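Local coordinates for putative transcriptional regulator (Streptomyces coelicolor A3, PDB 2PQQ), which probably regulates transcription by binding DNA in response to cAMP, this chain being its N-terminal, cyclic nucleotide-binding domain, at residues Ser29-Ala34 and Val101-Leu106; Leu49-Glu54 and Ser77-Glu82; Ala22-Ser27 and Gln112-Val117; Lys56-Arg61 and Glu68-Val73. All coordinates share one frame; numbering follows the deposited sequence.

Overall arrangement
Three of the contacts join strands of the cyclic nucleotide-binding domain, and the fourth joins helices at its flank. Interactions 1 and 2 belong to one sheet, with centres about 9 Å apart; Lys102 O and Thr53 N, 2.9 Å apart, help to join them. Interaction 4 is the hairpin of the other sheet, its centre about 14 Å from that of interaction 2, and Ile80 packs on Val57 and Leu59 between them. Interaction 3 meets interaction 1 through Leu106, which touches both Leu24 and Trp114, but lies about 30 Å, centre to centre, from interaction 4. Interaction 2 probably leads into the segment that, in relatives, forms the nucleotide phosphate-binding cassette.

Interaction 1. Residues Ser29-Ala34 and Val101-Leu106; sequences SEVTLA and VKLLAL
Ser29, Val31 and Leu33 form antiparallel hydrogen-bonded pairs with Ala105, Leu103 and Val101, two N-H...O bonds to a pair, and the strand axes approach to 4.6 Å at 160°. The ladder runs from Ser29 N, 3.0 Å from Ala105 O, to Val101 N, which meets Leu33 O at 2.9 Å.

On the face carrying these residues, Leu103 does most of the touching with one methyl. Its chi2 of 99°, well off a staggered value, places CD1 3.7 Å from Val31 CG1 and also 4.0 Å from Leu33 CG. Leu33 and Val101 lie side by side and point the same way, with CB to CB at 4.1 Å.

Glu30, Thr32, Lys102 and Leu104 share the other face. Thr32 and Lys102 run alongside each other. Glu30 bends at chi2, turning CD toward strand 101-107; the modelled 3.0 Å between Glu30 OE1 and Leu103 O, two acceptors, is no hydrogen bond, and the placement is doubtful. Its OE2 stays 5.0 Å from Lys102 NZ, so the opposite charges are near each other without forming a salt bridge.

Strand 101-107 is bonded along its other edge to strand 45-54, Leu104 with Val51 and Leu106 with Leu49. Leu103 packs on Tyr50 and on Leu39 of strand 38-40, while Leu104 meets Arg25 of helix 18-27.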
# COMPACT_ATOMS: atom_id res chain seq x y z
N SER A 29 19.95 25.64 4.79
CA SER A 29 19.67 26.96 5.33
C SER A 29 18.77 26.92 6.56
O SER A 29 17.91 26.03 6.70
CB SER A 29 19.12 27.89 4.24
OG SER A 29 18.36 27.18 3.30
N GLU A 30 19.02 27.85 7.48
CA GLU A 30 18.28 27.96 8.73
C GLU A 30 16.97 28.69 8.45
O GLU A 30 16.95 29.67 7.71
CB GLU A 30 19.08 28.78 9.74
CG GLU A 30 19.74 27.98 10.85
CD GLU A 30 18.77 27.71 12.00
OE1 GLU A 30 17.93 26.79 11.86
OE2 GLU A 30 18.87 28.43 13.03
N VAL A 31 15.88 28.18 9.01
CA VAL A 31 14.58 28.83 8.96
C VAL A 31 14.07 28.93 10.42
O VAL A 31 14.24 28.00 11.19
CB VAL A 31 13.59 28.04 8.03
CG1 VAL A 31 12.22 28.67 8.04
CG2 VAL A 31 14.11 27.96 6.60
N THR A 32 13.49 30.06 10.81
CA THR A 32 12.86 30.16 12.13
C THR A 32 11.47 30.77 12.01
O THR A 32 11.26 31.76 11.32
CB THR A 32 13.78 30.89 13.19
OG1 THR A 32 13.01 31.33 14.32
CG2 THR A 32 14.48 32.07 12.57
N LEU A 33 10.51 30.11 12.64
CA LEU A 33 9.13 30.51 12.60
C LEU A 33 8.71 30.93 13.99
O LEU A 33 9.12 30.31 14.96
CB LEU A 33 8.27 29.32 12.19
CG LEU A 33 8.56 28.56 10.91
CD1 LEU A 33 7.61 27.37 10.81
CD2 LEU A 33 8.37 29.52 9.77
N ALA A 34 7.91 31.98 14.08
CA ALA A 34 7.16 32.30 15.30
C ALA A 34 5.88 31.47 15.32
O ALA A 34 5.40 31.01 14.28
CB ALA A 34 6.82 33.77 15.36
N VAL A 101 9.64 27.71 16.21
CA VAL A 101 10.22 26.59 15.48
C VAL A 101 11.51 27.01 14.77
O VAL A 101 11.61 28.11 14.23
CB VAL A 101 9.24 26.01 14.41
CG1 VAL A 101 9.83 24.77 13.73
CG2 VAL A 101 7.87 25.66 15.05
N LYS A 102 12.49 26.12 14.78
CA LYS A 102 13.66 26.25 13.92
C LYS A 102 13.77 24.99 13.09
O LYS A 102 13.45 23.88 13.56
CB LYS A 102 14.93 26.46 14.76
CG LYS A 102 15.02 27.84 15.40
CD LYS A 102 16.29 27.99 16.25
CE LYS A 102 16.20 29.15 17.23
NZ LYS A 102 16.04 30.49 16.55
N LEU A 103 14.18 25.18 11.83
CA LEU A 103 14.32 24.10 10.86
C LEU A 103 15.59 24.30 10.03
O LEU A 103 16.09 25.42 9.91
CB LEU A 103 13.13 24.06 9.89
CG LEU A 103 11.68 24.26 10.36
CD1 LEU A 103 11.26 25.68 10.08
CD2 LEU A 103 10.77 23.32 9.62
N LEU A 104 16.07 23.21 9.45
CA LEU A 104 17.13 23.29 8.44
C LEU A 104 16.50 22.85 7.13
O LEU A 104 15.81 21.84 7.10
CB LEU A 104 18.27 22.35 8.82
CG LEU A 104 19.10 22.89 10.00
CD1 LEU A 104 20.12 21.84 10.47
CD2 LEU A 104 19.79 24.20 9.61
N ALA A 105 16.72 23.59 6.06
CA ALA A 105 16.07 23.30 4.78
C ALA A 105 17.08 22.92 3.72
O ALA A 105 18.15 23.53 3.63
CB ALA A 105 15.28 24.52 4.32
N LEU A 106 16.76 21.93 2.89
CA LEU A 106 17.60 21.64 1.71
C LEU A 106 16.71 21.72 0.47
O LEU A 106 15.69 21.04 0.42
CB LEU A 106 18.27 20.26 1.83
CG LEU A 106 19.33 19.87 0.78
CD1 LEU A 106 20.65 20.67 0.91
CD2 LEU A 106 19.61 18.36 0.77

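Interaction 2. Residues Leu49-Glu54 and Ser77-Glu82; sequences LYVVTE and SELIGE
Val51 lays its CG2 methyl against CD1 of Leu79, 3.6 Å away, the two side chains running side by side in the same direction from a non-hydrogen-bonded pair. On the opposite face, Tyr50 and Ile80 form the neighbouring hydrogen-bonded pair. Ile80 has CG1 beside its own backbone N and CD1 extended beyond it (chi2 177°), which carries that methyl to 3.8 Å from Val52 CG2. Ile80 O accepts Tyr50 N at 2.8 Å and lies at the edge of the tyrosine ring, near its plane, 3.9 Å from CD2.

Just before Leu79 in the chain, Val52 bonds to the other segment through both its backbone N and O. Val52 N gives to Glu78 O at 3.0 Å, and Val52 O takes Ser77 N at a short 2.6 Å. At the far end Gly81 turns with a positive phi of 68°, a value that favours glycine, and Leu49 CD1 rests 4.0 Å from Glu82 O.

The carboxylate of Glu82 forms a salt bridge with Arg132 of helix 120-139, and Glu82 N is bonded to Asp147 of the second subunit. Val52 and Ile80 also pack on Val74, and Tyr50 on Arg91. The antiparallel strand running into Gly81-Glu82 is consistent with the entry to the phosphate-binding cassette of cyclic nucleotide-binding domains, as in relatives such as CRP, where the equivalent glycine and glutamate begin the segment that holds the ribose and phosphate of cAMP.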
# COMPACT_ATOMS: atom_id res chain seq x y z
N LEU A 49 13.08 20.12 1.36
CA LEU A 49 12.94 19.27 2.50
C LEU A 49 13.33 20.05 3.73
O LEU A 49 14.16 20.88 3.64
CB LEU A 49 13.91 18.14 2.29
CG LEU A 49 14.51 17.27 3.35
CD1 LEU A 49 15.08 16.07 2.71
CD2 LEU A 49 15.53 17.97 4.11
N TYR A 50 12.71 19.77 4.87
CA TYR A 50 13.09 20.42 6.13
C TYR A 50 13.36 19.35 7.16
O TYR A 50 12.74 18.28 7.14
CB TYR A 50 11.98 21.35 6.67
CG TYR A 50 11.52 22.46 5.75
CD1 TYR A 50 12.02 23.76 5.89
CD2 TYR A 50 10.55 22.23 4.77
CE1 TYR A 50 11.60 24.80 5.01
CE2 TYR A 50 10.10 23.26 3.91
CZ TYR A 50 10.64 24.52 4.03
OH TYR A 50 10.15 25.53 3.20
N VAL A 51 14.23 19.61 8.10
CA VAL A 51 14.37 18.81 9.30
C VAL A 51 14.07 19.76 10.42
O VAL A 51 14.66 20.79 10.49
CB VAL A 51 15.79 18.25 9.43
CG1 VAL A 51 15.99 17.61 10.74
CG2 VAL A 51 16.10 17.28 8.33
N VAL A 52 13.06 19.47 11.21
CA VAL A 52 12.75 20.33 12.34
C VAL A 52 13.85 20.14 13.39
O VAL A 52 14.14 19.00 13.78
CB VAL A 52 11.35 19.99 12.98
CG1 VAL A 52 11.14 20.75 14.28
CG2 VAL A 52 10.24 20.31 12.02
N THR A 53 14.43 21.22 13.89
CA THR A 53 15.43 21.09 14.96
C THR A 53 14.93 21.52 16.35
O THR A 53 15.51 21.14 17.38
CB THR A 53 16.76 21.78 14.59
OG1 THR A 53 16.57 23.19 14.54
CG2 THR A 53 17.25 21.31 13.21
N GLU A 54 13.86 22.30 16.39
CA GLU A 54 13.15 22.60 17.65
C GLU A 54 11.76 23.14 17.36
O GLU A 54 11.52 23.74 16.31
CB GLU A 54 13.93 23.59 18.53
CG GLU A 54 14.25 24.94 17.92
CD GLU A 54 15.13 25.81 18.83
OE1 GLU A 54 16.32 25.46 19.05
OE2 GLU A 54 14.64 26.85 19.32
N SER A 77 13.97 16.61 14.85
CA SER A 77 14.61 15.50 14.13
C SER A 77 13.73 14.82 13.08
O SER A 77 14.16 13.87 12.44
CB SER A 77 15.21 14.45 15.10
OG SER A 77 14.33 13.35 15.25
N GLU A 78 12.50 15.31 12.89
CA GLU A 78 11.59 14.74 11.91
C GLU A 78 11.53 15.58 10.63
O GLU A 78 11.75 16.80 10.66
CB GLU A 78 10.19 14.59 12.49
CG GLU A 78 10.10 13.58 13.65
CD GLU A 78 8.76 13.61 14.34
OE1 GLU A 78 8.74 13.91 15.55
OE2 GLU A 78 7.73 13.30 13.70
N LEU A 79 11.21 14.93 9.51
CA LEU A 79 11.27 15.56 8.21
C LEU A 79 9.92 16.09 7.72
O LEU A 79 8.88 15.51 8.03
CB LEU A 79 11.85 14.58 7.18
CG LEU A 79 13.37 14.46 7.07
CD1 LEU A 79 14.04 14.35 8.43
CD2 LEU A 79 13.69 13.24 6.21
N ILE A 80 9.98 17.16 6.94
CA ILE A 80 8.81 17.71 6.25
C ILE A 80 9.21 17.85 4.79
O ILE A 80 10.32 18.34 4.49
CB ILE A 80 8.38 19.09 6.86
CG1 ILE A 80 8.20 18.99 8.39
CG2 ILE A 80 7.10 19.59 6.22
CD1 ILE A 80 7.85 20.33 9.11
N GLY A 81 8.35 17.36 3.90
CA GLY A 81 8.51 17.55 2.44
C GLY A 81 9.69 16.81 1.83
O GLY A 81 10.27 17.26 0.84
N GLU A 82 10.02 15.66 2.40
CA GLU A 82 11.19 14.86 2.02
C GLU A 82 11.36 14.67 0.52
O GLU A 82 12.42 14.99 -0.03
CB GLU A 82 11.12 13.48 2.68
CG GLU A 82 12.34 12.64 2.37
CD GLU A 82 12.15 11.16 2.64
OE1 GLU A 82 11.27 10.77 3.45
OE2 GLU A 82 12.93 10.41 2.02

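Interaction 3. Residues Ala22-Ser27 and Gln112-Val117; sequences AELRAS and QPWLNV. With FMT (formic acid), chain E.
The Leu24 backbone lies over one face of the Trp114 indole, while Glu23 OE1 sits at the ring's edge, in its plane. Over the face, the Leu24 backbone N is offset toward the rim. The side chain of Leu24 lies beyond the rim formed by CH2 and CZ3, with Leu24 CB 3.8 Å from Trp114 CH2 and Leu24 CD1 3.8 Å from Trp114 CZ3. At the edge, Trp114 NE1 donates to Glu23 OE1 at 2.8 Å with an N-H...O angle of 159°. The carboxylate stands 87° from the ring plane, and the indole N-H comes to OE1 from above the carboxylate plane. Trp114 holds CG anti to its backbone N (chi1 -180°), which starts the indole on its way across to helix 18-27. Glu23 CB also presses close, 3.3 Å from Trp114 NE1.

Glu23 is held at both oxygens, OE1 by Trp114 NE1 and OE2 by a salt bridge with Arg118. Its backbone O is gripped by Ser27 N and Ser27 OG from opposite faces of its plane. An alanine in place of Trp114 would probably leave Glu23 OE1 without its N-H mate and open a gap beside Leu24. Away from this contact, Arg25 NE is bonded at 2.9 Å to O1 of a formic acid molecule, probably from the crystallisation liquor, lying at the edge of the guanidinium.

The two helices run roughly antiparallel, and the axes of the two segments approach to 10.8 Å. Leu106 of strand 101-107 touches Leu24, Ser27 and Trp114; Val121 of helix 120-139 packs on Glu23 and Trp114.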
# COMPACT_ATOMS: atom_id res chain seq x y z
N ALA A 22 28.32 16.30 7.32
CA ALA A 22 28.88 17.65 7.38
C ALA A 22 28.55 18.47 6.11
O ALA A 22 28.16 19.65 6.21
CB ALA A 22 30.39 17.59 7.65
N GLU A 23 28.66 17.84 4.94
CA GLU A 23 28.37 18.50 3.66
C GLU A 23 26.90 18.89 3.56
O GLU A 23 26.58 20.00 3.16
CB GLU A 23 28.71 17.58 2.48
CG GLU A 23 30.18 17.14 2.40
CD GLU A 23 30.38 15.99 1.40
OE1 GLU A 23 29.42 15.25 1.11
OE2 GLU A 23 31.51 15.83 0.90
N LEU A 24 26.03 17.94 3.90
CA LEU A 24 24.59 18.15 4.06
C LEU A 24 24.30 19.36 4.93
O LEU A 24 23.55 20.25 4.52
CB LEU A 24 23.95 16.90 4.66
CG LEU A 24 22.44 16.98 4.97
CD1 LEU A 24 21.55 17.43 3.72
CD2 LEU A 24 22.00 15.63 5.55
N ARG A 25 24.89 19.39 6.13
CA ARG A 25 24.68 20.50 7.06
C ARG A 25 25.13 21.84 6.51
O ARG A 25 24.39 22.82 6.60
CB ARG A 25 25.37 20.23 8.41
CG ARG A 25 25.24 21.37 9.42
CD ARG A 25 23.79 21.73 9.66
NE ARG A 25 23.62 22.89 10.54
CZ ARG A 25 23.38 24.13 10.12
NH1 ARG A 25 23.31 24.39 8.81
NH2 ARG A 25 23.22 25.10 11.00
N ALA A 26 26.31 21.89 5.89
CA ALA A 26 26.82 23.15 5.31
C ALA A 26 25.91 23.63 4.16
O ALA A 26 25.79 24.83 3.91
CB ALA A 26 28.24 22.98 4.82
N SER A 27 25.29 22.67 3.48
CA SER A 27 24.42 22.97 2.32
C SER A 27 23.07 23.52 2.70
O SER A 27 22.40 24.14 1.87
CB SER A 27 24.24 21.71 1.49
OG SER A 27 25.47 21.43 0.85
N GLN A 112 22.50 19.37 -6.83
CA GLN A 112 23.56 19.25 -7.82
C GLN A 112 24.95 19.68 -7.33
O GLN A 112 25.94 18.96 -7.57
CB GLN A 112 23.22 20.01 -9.12
CG GLN A 112 23.91 19.40 -10.29
CD GLN A 112 23.82 17.89 -10.24
OE1 GLN A 112 24.81 17.19 -10.02
NE2 GLN A 112 22.62 17.37 -10.40
N PRO A 113 25.06 20.85 -6.68
CA PRO A 113 26.39 21.22 -6.18
C PRO A 113 26.91 20.20 -5.16
O PRO A 113 28.10 19.96 -5.11
CB PRO A 113 26.14 22.56 -5.49
CG PRO A 113 24.93 23.11 -6.20
CD PRO A 113 24.07 21.90 -6.37
N TRP A 114 26.03 19.65 -4.34
CA TRP A 114 26.48 18.67 -3.36
C TRP A 114 26.96 17.41 -4.07
O TRP A 114 28.07 16.96 -3.81
CB TRP A 114 25.39 18.40 -2.34
CG TRP A 114 25.75 17.40 -1.27
CD1 TRP A 114 27.02 17.01 -0.86
CD2 TRP A 114 24.83 16.69 -0.46
NE1 TRP A 114 26.91 16.08 0.15
CE2 TRP A 114 25.58 15.88 0.43
CE3 TRP A 114 23.43 16.65 -0.39
CZ2 TRP A 114 24.97 15.04 1.36
CZ3 TRP A 114 22.83 15.81 0.54
CH2 TRP A 114 23.61 15.01 1.39
N LEU A 115 26.16 16.89 -5.00
CA LEU A 115 26.58 15.71 -5.78
C LEU A 115 27.88 15.93 -6.55
O LEU A 115 28.69 15.02 -6.67
CB LEU A 115 25.48 15.21 -6.72
CG LEU A 115 24.09 14.95 -6.13
CD1 LEU A 115 23.19 14.27 -7.19
CD2 LEU A 115 24.15 14.13 -4.83
N ASN A 116 28.08 17.15 -7.05
CA ASN A 116 29.32 17.52 -7.75
C ASN A 116 30.55 17.51 -6.85
O ASN A 116 31.63 17.17 -7.30
CB ASN A 116 29.18 18.91 -8.38
CG ASN A 116 28.22 18.93 -9.55
OD1 ASN A 116 28.14 19.92 -10.30
ND2 ASN A 116 27.46 17.86 -9.70
N VAL A 117 30.38 17.89 -5.60
CA VAL A 117 31.47 17.87 -4.62
C VAL A 117 31.74 16.44 -4.11
O VAL A 117 32.88 16.08 -3.80
CB VAL A 117 31.12 18.83 -3.44
CG1 VAL A 117 31.92 18.52 -2.21
CG2 VAL A 117 31.31 20.28 -3.88
C FMT E . 23.75 21.43 13.47
O1 FMT E . 23.13 22.49 13.38
O2 FMT E . 24.79 21.19 12.85

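Interaction 4. Residues Lys56-Arg61 and Glu68-Val73; sequences KVKLHR and ENMLAV
His60 and Glu68 meet through two torsions: chi1 of 51° sets the histidine CG between its backbone N and carbonyl carbon, and chi2 of -62° bends the glutamate so that CD turns toward the ring. His60 ND1 then donates to Glu68 OE2 at 2.7 Å, nearly straight at 163°. The acceptor lies close to the imidazole plane, the bond falls on the anti side of OE2, and ring and carboxylate are steeply inclined. His60 NE2 is bonded to Thr96 and Glu68 OE1 to Thr62, so partners at both ends fix each group's rotation. An alanine at His60 would probably leave Glu68 OE2 without its donor and Thr96 without its imidazole mate.

Arg61 points to the opposite face of the sheet from His60. Leu71 sets CD1 over the centre of its guanidinium, an approach modelled doubtfully short, while Arg61 NE is held by Thr92 O. On the His60 face lie Lys58 and Met70, a selenomethionine that also packs on Met70 of the third subunit.

Leu59 O accepts Leu71 N at 2.7 Å and, weakly, Ala72 N at 3.3 Å. Ala72 O in turn takes Leu59 N at 2.8 Å. Leu71 and Ala72 both face Leu59, a classic beta bulge that shifts the register by one. The whole is an antiparallel beta hairpin with a bulge, strands 57-62 and 68-74, within the beta-rich cyclic nucleotide-binding domain of the cupin clan.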
# COMPACT_ATOMS: atom_id res chain seq x y z
N LYS A 56 7.37 22.57 17.24
CA LYS A 56 6.42 21.67 16.60
C LYS A 56 5.73 22.37 15.45
O LYS A 56 5.29 23.52 15.58
CB LYS A 56 5.38 21.22 17.63
CG LYS A 56 6.00 20.46 18.80
CD LYS A 56 4.98 20.09 19.88
CE LYS A 56 5.64 19.19 20.92
NZ LYS A 56 6.74 18.38 20.28
N VAL A 57 5.62 21.65 14.33
CA VAL A 57 4.88 22.07 13.16
C VAL A 57 3.69 21.12 12.95
O VAL A 57 3.87 19.91 12.78
CB VAL A 57 5.77 22.05 11.89
CG1 VAL A 57 4.97 22.45 10.68
CG2 VAL A 57 6.96 22.99 12.06
N LYS A 58 2.47 21.67 12.95
CA LYS A 58 1.28 20.89 12.61
C LYS A 58 1.06 20.93 11.10
O LYS A 58 1.01 22.00 10.51
CB LYS A 58 0.05 21.45 13.33
CG LYS A 58 -1.25 20.78 12.94
CD LYS A 58 -2.42 21.70 13.27
CE LYS A 58 -3.64 21.32 12.47
NZ LYS A 58 -4.63 20.51 13.22
N LEU A 59 0.94 19.76 10.48
CA LEU A 59 0.58 19.68 9.07
C LEU A 59 -0.94 19.47 8.95
O LEU A 59 -1.50 18.66 9.70
CB LEU A 59 1.36 18.58 8.36
CG LEU A 59 2.88 18.76 8.16
CD1 LEU A 59 3.50 17.48 7.66
CD2 LEU A 59 3.15 19.89 7.19
N HIS A 60 -1.60 20.23 8.07
CA HIS A 60 -3.06 20.12 7.87
C HIS A 60 -3.52 20.39 6.42
O HIS A 60 -2.83 21.06 5.65
CB HIS A 60 -3.84 20.99 8.87
CG HIS A 60 -3.38 22.41 8.93
ND1 HIS A 60 -3.97 23.42 8.20
CD2 HIS A 60 -2.35 22.98 9.60
CE1 HIS A 60 -3.34 24.56 8.44
NE2 HIS A 60 -2.35 24.32 9.27
N ARG A 61 -4.71 19.88 6.09
CA ARG A 61 -5.24 19.86 4.73
C ARG A 61 -6.72 20.28 4.76
O ARG A 61 -7.45 19.97 5.71
CB ARG A 61 -5.06 18.45 4.15
CG ARG A 61 -5.45 18.27 2.69
CD ARG A 61 -4.98 16.90 2.16
NE ARG A 61 -3.52 16.75 2.24
CZ ARG A 61 -2.88 15.60 2.43
NH1 ARG A 61 -3.56 14.47 2.56
NH2 ARG A 61 -1.56 15.58 2.51
N GLU A 68 -9.85 22.75 8.25
CA GLU A 68 -8.52 22.13 8.18
C GLU A 68 -8.52 20.85 8.99
O GLU A 68 -8.82 20.86 10.20
CB GLU A 68 -7.45 23.09 8.69
CG GLU A 68 -7.32 24.37 7.89
CD GLU A 68 -6.91 24.10 6.45
OE1 GLU A 68 -7.65 24.53 5.54
OE2 GLU A 68 -5.87 23.44 6.24
N ASN A 69 -8.19 19.73 8.34
CA ASN A 69 -8.01 18.47 9.04
C ASN A 69 -6.55 18.29 9.43
O ASN A 69 -5.66 18.47 8.60
CB ASN A 69 -8.44 17.29 8.17
CG ASN A 69 -8.53 15.98 8.95
OD1 ASN A 69 -9.27 15.87 9.94
ND2 ASN A 69 -7.81 14.97 8.49
N MSE A 70 -6.32 17.93 10.69
CA MSE A 70 -5.00 17.61 11.21
C MSE A 70 -4.41 16.39 10.50
O MSE A 70 -5.06 15.37 10.34
CB MSE A 70 -5.08 17.39 12.73
CG MSE A 70 -3.75 17.33 13.48
SE MSE A 70 -2.85 15.65 13.12
CE MSE A 70 -1.74 15.45 14.69
N LEU A 71 -3.15 16.51 10.08
CA LEU A 71 -2.48 15.45 9.33
C LEU A 71 -1.30 14.83 10.10
O LEU A 71 -1.11 13.61 10.09
CB LEU A 71 -2.00 16.02 8.00
CG LEU A 71 -1.95 15.12 6.78
CD1 LEU A 71 -2.56 15.91 5.64
CD2 LEU A 71 -0.52 14.71 6.48
N ALA A 72 -0.51 15.68 10.76
CA ALA A 72 0.63 15.26 11.57
C ALA A 72 1.09 16.40 12.47
O ALA A 72 0.77 17.56 12.22
CB ALA A 72 1.79 14.80 10.67
N VAL A 73 1.82 16.07 13.53
CA VAL A 73 2.56 17.07 14.31
C VAL A 73 4.03 16.67 14.28
O VAL A 73 4.41 15.59 14.75
CB VAL A 73 2.06 17.22 15.77
CG1 VAL A 73 2.99 18.14 16.57
CG2 VAL A 73 0.64 17.76 15.81